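Local coordinates for putative uncharacterized protein PH1404 (Pyrococcus horikoshii, PDB 3AF6) that probably terminates transcription by cutting nascent RNA at the polymerase exit channel with a two-zinc nuclease centre and degrading the released transcript from its 5' end, at residues 163-166 with 167-170; 312-315 with 316-320. All blocks are in the same frame, centred on the assembly; numbering follows the deposited sequence.

Contact 1. Residues 163-166 with 167-170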
loop_
_atom_site.group_PDB
_atom_site.type_symbol
_atom_site.label_atom_id
_atom_site.label_comp_id
_atom_site.label_asym_id
_atom_site.label_seq_id
_atom_site.Cartn_x
_atom_site.Cartn_y
_atom_site.Cartn_z
ATOM N N GLU A 163 9.670 17.738 11.052
ATOM C CA GLU A 163 10.266 18.062 9.760
ATOM C C GLU A 163 9.366 19.031 9.008
ATOM O O GLU A 163 9.516 19.210 7.803
ATOM C CB GLU A 163 10.436 16.794 8.919
ATOM C CG GLU A 163 11.525 15.825 9.373
ATOM C CD GLU A 163 12.897 16.187 8.830
ATOM O OE1 GLU A 163 13.749 15.279 8.699
ATOM O OE2 GLU A 163 13.125 17.382 8.539
ATOM N N SER A 164 8.430 19.644 9.727
ATOM C CA SER A 164 7.488 20.589 9.136
ATOM C C SER A 164 8.151 21.535 8.143
ATOM O O SER A 164 7.587 21.833 7.092
ATOM C CB SER A 164 6.796 21.403 10.232
ATOM O OG SER A 164 7.729 22.180 10.959
ATOM N N LYS A 165 9.346 22.010 8.480
ATOM C CA LYS A 165 10.074 22.918 7.601
ATOM C C LYS A 165 10.171 22.366 6.181
ATOM O O LYS A 165 9.562 22.905 5.256
ATOM C CB LYS A 165 11.482 23.180 8.148
ATOM C CG LYS A 165 11.645 24.525 8.841
ATOM C CD LYS A 165 10.706 24.658 10.032
ATOM C CE LYS A 165 10.813 26.035 10.671
ATOM N NZ LYS A 165 9.930 26.158 11.864
ATOM N N ASP A 166 10.933 21.287 6.016
ATOM C CA ASP A 166 11.106 20.668 4.708
ATOM C C ASP A 166 9.786 20.370 3.999
ATOM O O ASP A 166 9.560 20.833 2.883
ATOM C CB ASP A 166 11.909 19.369 4.826
ATOM C CG ASP A 166 13.351 19.606 5.235
ATOM O OD1 ASP A 166 13.925 20.639 4.828
ATOM O OD2 ASP A 166 13.912 18.746 5.949
ATOM N N ARG A 167 8.916 19.602 4.646
ATOM C CA ARG A 167 7.642 19.245 4.039
ATOM C C ARG A 167 6.931 20.426 3.395
ATOM O O ARG A 167 6.321 20.287 2.338
ATOM C CB ARG A 167 6.723 18.578 5.062
ATOM C CG ARG A 167 5.350 18.226 4.500
ATOM C CD ARG A 167 4.850 16.895 5.043
ATOM N NE ARG A 167 5.201 15.772 4.176
ATOM C CZ ARG A 167 4.501 15.399 3.108
ATOM N NH1 ARG A 167 4.908 14.366 2.383
ATOM N NH2 ARG A 167 3.390 16.040 2.770
ATOM N N ARG A 168 7.015 21.588 4.030
ATOM C CA ARG A 168 6.385 22.794 3.508
ATOM C C ARG A 168 7.094 23.200 2.215
ATOM O O ARG A 168 6.461 23.528 1.211
ATOM C CB ARG A 168 6.506 23.915 4.540
ATOM C CG ARG A 168 5.666 25.158 4.267
ATOM C CD ARG A 168 6.107 26.301 5.187
ATOM N NE ARG A 168 6.429 25.827 6.536
ATOM C CZ ARG A 168 7.131 26.519 7.433
ATOM N NH1 ARG A 168 7.589 27.731 7.132
ATOM N NH2 ARG A 168 7.390 25.991 8.628
ATOM N N LYS A 169 8.420 23.173 2.252
ATOM C CA LYS A 169 9.217 23.534 1.093
ATOM C C LYS A 169 8.880 22.596 -0.054
ATOM O O LYS A 169 8.596 23.033 -1.167
ATOM C CB LYS A 169 10.707 23.433 1.438
ATOM C CG LYS A 169 11.647 23.710 0.277
ATOM C CD LYS A 169 13.095 23.706 0.734
ATOM C CE LYS A 169 14.039 24.113 -0.395
ATOM N NZ LYS A 169 15.446 24.282 0.071
ATOM N N PHE A 170 8.905 21.301 0.248
ATOM C CA PHE A 170 8.620 20.239 -0.707
ATOM C C PHE A 170 7.259 20.373 -1.371
ATOM O O PHE A 170 7.137 20.225 -2.582
ATOM C CB PHE A 170 8.707 18.888 0.005
ATOM C CG PHE A 170 8.054 17.759 -0.738
ATOM C CD1 PHE A 170 8.643 17.224 -1.874
ATOM C CD2 PHE A 170 6.837 17.239 -0.299
ATOM C CE1 PHE A 170 8.033 16.181 -2.569
ATOM C CE2 PHE A 170 6.215 16.198 -0.984
ATOM C CZ PHE A 170 6.816 15.665 -2.123
#
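Four backbone bonds of the i to i+4 kind run from Arg167 N, Arg168 N, Lys169 N and Phe170 N to the carbonyl oxygens of Glu163, Ser164, Lys165 and Asp166, and identify the first turns of helix 164-178, with Glu163 at the N-cap position. Arg167 N lies 3.2 Å from Glu163 O; Phe170 N, at 2.8 Å from Asp166 O, makes the straighter bond, with an N-H...O angle of 172°. Lys165 O also takes a weak second bond from Arg168 N. Among the side chains, Lys165 and Arg168 run side by side and point the same way. With CG of Arg168 anti to the backbone N (chi1 -168°) and a bend at chi3, its guanidinium is carried back along the aliphatic part of Lys165, where Arg168 NH2 is 3.8 Å from Lys165 CD in an oblique approach. The charged ends, Lys165 NZ and Arg168 NH2, are 4.1 Å apart. Elsewhere, Glu163 OE1 and Asp166 OD2 each make a long, weak ion pair with Lys318, and Arg167 NH1 donates weakly to the carbonyls of Lys318 and Thr320. The shared lysine probably offsets the mutual repulsion of these two neighbouring carboxylates.

Contact 2. Residues 312-315 with 316-320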
loop_
_atom_site.group_PDB
_atom_site.type_symbol
_atom_site.label_atom_id
_atom_site.label_comp_id
_atom_site.label_asym_id
_atom_site.label_seq_id
_atom_site.Cartn_x
_atom_site.Cartn_y
_atom_site.Cartn_z
ATOM N N ASP A 312 16.855 6.695 4.034
ATOM C CA ASP A 312 16.278 6.648 2.697
ATOM C C ASP A 312 14.774 6.432 2.812
ATOM O O ASP A 312 13.985 7.071 2.117
ATOM C CB ASP A 312 16.911 5.514 1.896
ATOM C CG ASP A 312 18.408 5.659 1.785
ATOM O OD1 ASP A 312 18.859 6.735 1.336
ATOM O OD2 ASP A 312 19.129 4.705 2.148
ATOM N N ILE A 313 14.387 5.523 3.696
ATOM C CA ILE A 313 12.987 5.248 3.923
ATOM C C ILE A 313 12.360 6.500 4.534
ATOM O O ILE A 313 11.202 6.815 4.274
ATOM C CB ILE A 313 12.825 4.058 4.867
ATOM C CG1 ILE A 313 13.439 2.821 4.218
ATOM C CG2 ILE A 313 11.359 3.844 5.197
ATOM C CD1 ILE A 313 13.215 1.539 4.991
ATOM N N LYS A 314 13.146 7.217 5.335
ATOM C CA LYS A 314 12.687 8.447 5.968
ATOM C C LYS A 314 12.378 9.442 4.857
ATOM O O LYS A 314 11.472 10.266 4.985
ATOM C CB LYS A 314 13.779 9.016 6.879
ATOM C CG LYS A 314 13.410 10.301 7.642
ATOM C CD LYS A 314 14.683 11.037 8.072
ATOM C CE LYS A 314 14.427 12.144 9.091
ATOM N NZ LYS A 314 14.187 11.613 10.472
ATOM N N GLU A 315 13.137 9.361 3.768
ATOM C CA GLU A 315 12.926 10.243 2.627
ATOM C C GLU A 315 11.616 9.904 1.906
ATOM O O GLU A 315 10.880 10.798 1.491
ATOM C CB GLU A 315 14.107 10.143 1.655
ATOM C CG GLU A 315 15.338 10.895 2.118
ATOM C CD GLU A 315 15.038 12.362 2.367
ATOM O OE1 GLU A 315 14.459 12.998 1.465
ATOM O OE2 GLU A 315 15.374 12.885 3.456
ATOM N N VAL A 316 11.336 8.609 1.765
ATOM C CA VAL A 316 10.115 8.149 1.121
ATOM C C VAL A 316 8.950 8.820 1.825
ATOM O O VAL A 316 8.072 9.421 1.195
ATOM C CB VAL A 316 9.950 6.617 1.258
ATOM C CG1 VAL A 316 8.536 6.190 0.854
ATOM C CG2 VAL A 316 10.984 5.910 0.407
ATOM N N ILE A 317 8.957 8.713 3.148
ATOM C CA ILE A 317 7.913 9.302 3.972
ATOM C C ILE A 317 7.787 10.792 3.702
ATOM O O ILE A 317 6.701 11.292 3.419
ATOM C CB ILE A 317 8.213 9.092 5.467
ATOM C CG1 ILE A 317 8.086 7.614 5.814
ATOM C CG2 ILE A 317 7.266 9.924 6.316
ATOM C CD1 ILE A 317 8.558 7.288 7.210
ATOM N N LYS A 318 8.910 11.490 3.776
ATOM C CA LYS A 318 8.922 12.924 3.573
ATOM C C LYS A 318 8.468 13.363 2.192
ATOM O O LYS A 318 8.100 14.517 2.004
ATOM C CB LYS A 318 10.324 13.461 3.878
ATOM C CG LYS A 318 10.684 13.376 5.367
ATOM C CD LYS A 318 12.139 13.692 5.637
ATOM C CE LYS A 318 12.479 15.109 5.215
ATOM N NZ LYS A 318 13.928 15.408 5.402
ATOM N N HIS A 319 8.475 12.443 1.229
ATOM C CA HIS A 319 8.068 12.759 -0.144
ATOM C C HIS A 319 6.691 12.216 -0.545
ATOM O O HIS A 319 6.183 12.530 -1.625
ATOM C CB HIS A 319 9.097 12.232 -1.146
ATOM C CG HIS A 319 10.317 13.090 -1.274
ATOM N ND1 HIS A 319 11.319 13.110 -0.326
ATOM C CD2 HIS A 319 10.701 13.951 -2.248
ATOM C CE1 HIS A 319 12.268 13.944 -0.712
ATOM N NE2 HIS A 319 11.917 14.469 -1.872
ATOM N N THR A 320 6.091 11.404 0.315
ATOM C CA THR A 320 4.793 10.816 0.016
ATOM C C THR A 320 3.592 11.733 0.238
ATOM O O THR A 320 3.467 12.375 1.276
ATOM C CB THR A 320 4.584 9.563 0.859
ATOM O OG1 THR A 320 5.710 8.704 0.688
ATOM C CG2 THR A 320 3.294 8.837 0.454
#
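Glu315 has CG anti to its own carbonyl carbon (chi1 -77°) and a second bend at chi2, which folds its carboxylate back over the last turn of helix 310-319, between Lys318 and His319. Lys318, bent at chi3 (62°), crosses this side chain obliquely, and its NZ forms a long, weak salt bridge with Glu315 OE2 at 3.5 Å; the same ammonium also faces Glu163 and Asp166. The other carboxylate oxygen, Glu315 OE1, lies 3.2 Å from His319 CE1; carboxylate and imidazole planes are turned 66° apart. His319 ND1 donates instead to the backbone, reaching Glu315 O at 3.0 Å. That oxygen lies in the ring plane, at the edge, while the donor stands above the carbonyl plane. The same oxygen receives a weak bond from His319 N at 2.9 Å. Val316 O is likewise shared, by His319 N and Thr320 OG1 from opposite faces of its plane. Beyond the helix, Ile313 and Ile317 pack on helix 282-301, and Ile317 also on helix 151-161. Val316 and the His319 ring meet Phe269 of helix 267-270, and a backbone hydrogen bond between His319 and Ile278 ties the helix end to strand 278-280, beside which the chain continues as strand 320-322, at one edge of the mixed sheet.

Both contacts are local, so neither closes a long loop; in chain order they are in series, neither nested nor crossed. Contact 1 comes first, at the start of helix 164-178 in the archaeal CPSF-KH region. The chain then builds the first strands of the metallo-beta-lactamase part before contact 2 ends helix 310-319 and delivers the chain to strand 320-322. Their centres lie 12 Å apart, and they meet directly: besides the weak ion pairs and weak Arg167 hydrogen bonds that cross between them, the Phe170 and His319 rings meet with planes at about 65°. The start of one helix is thus tied to the end of another, joining the KH region to the nuclease domain away from the zinc site.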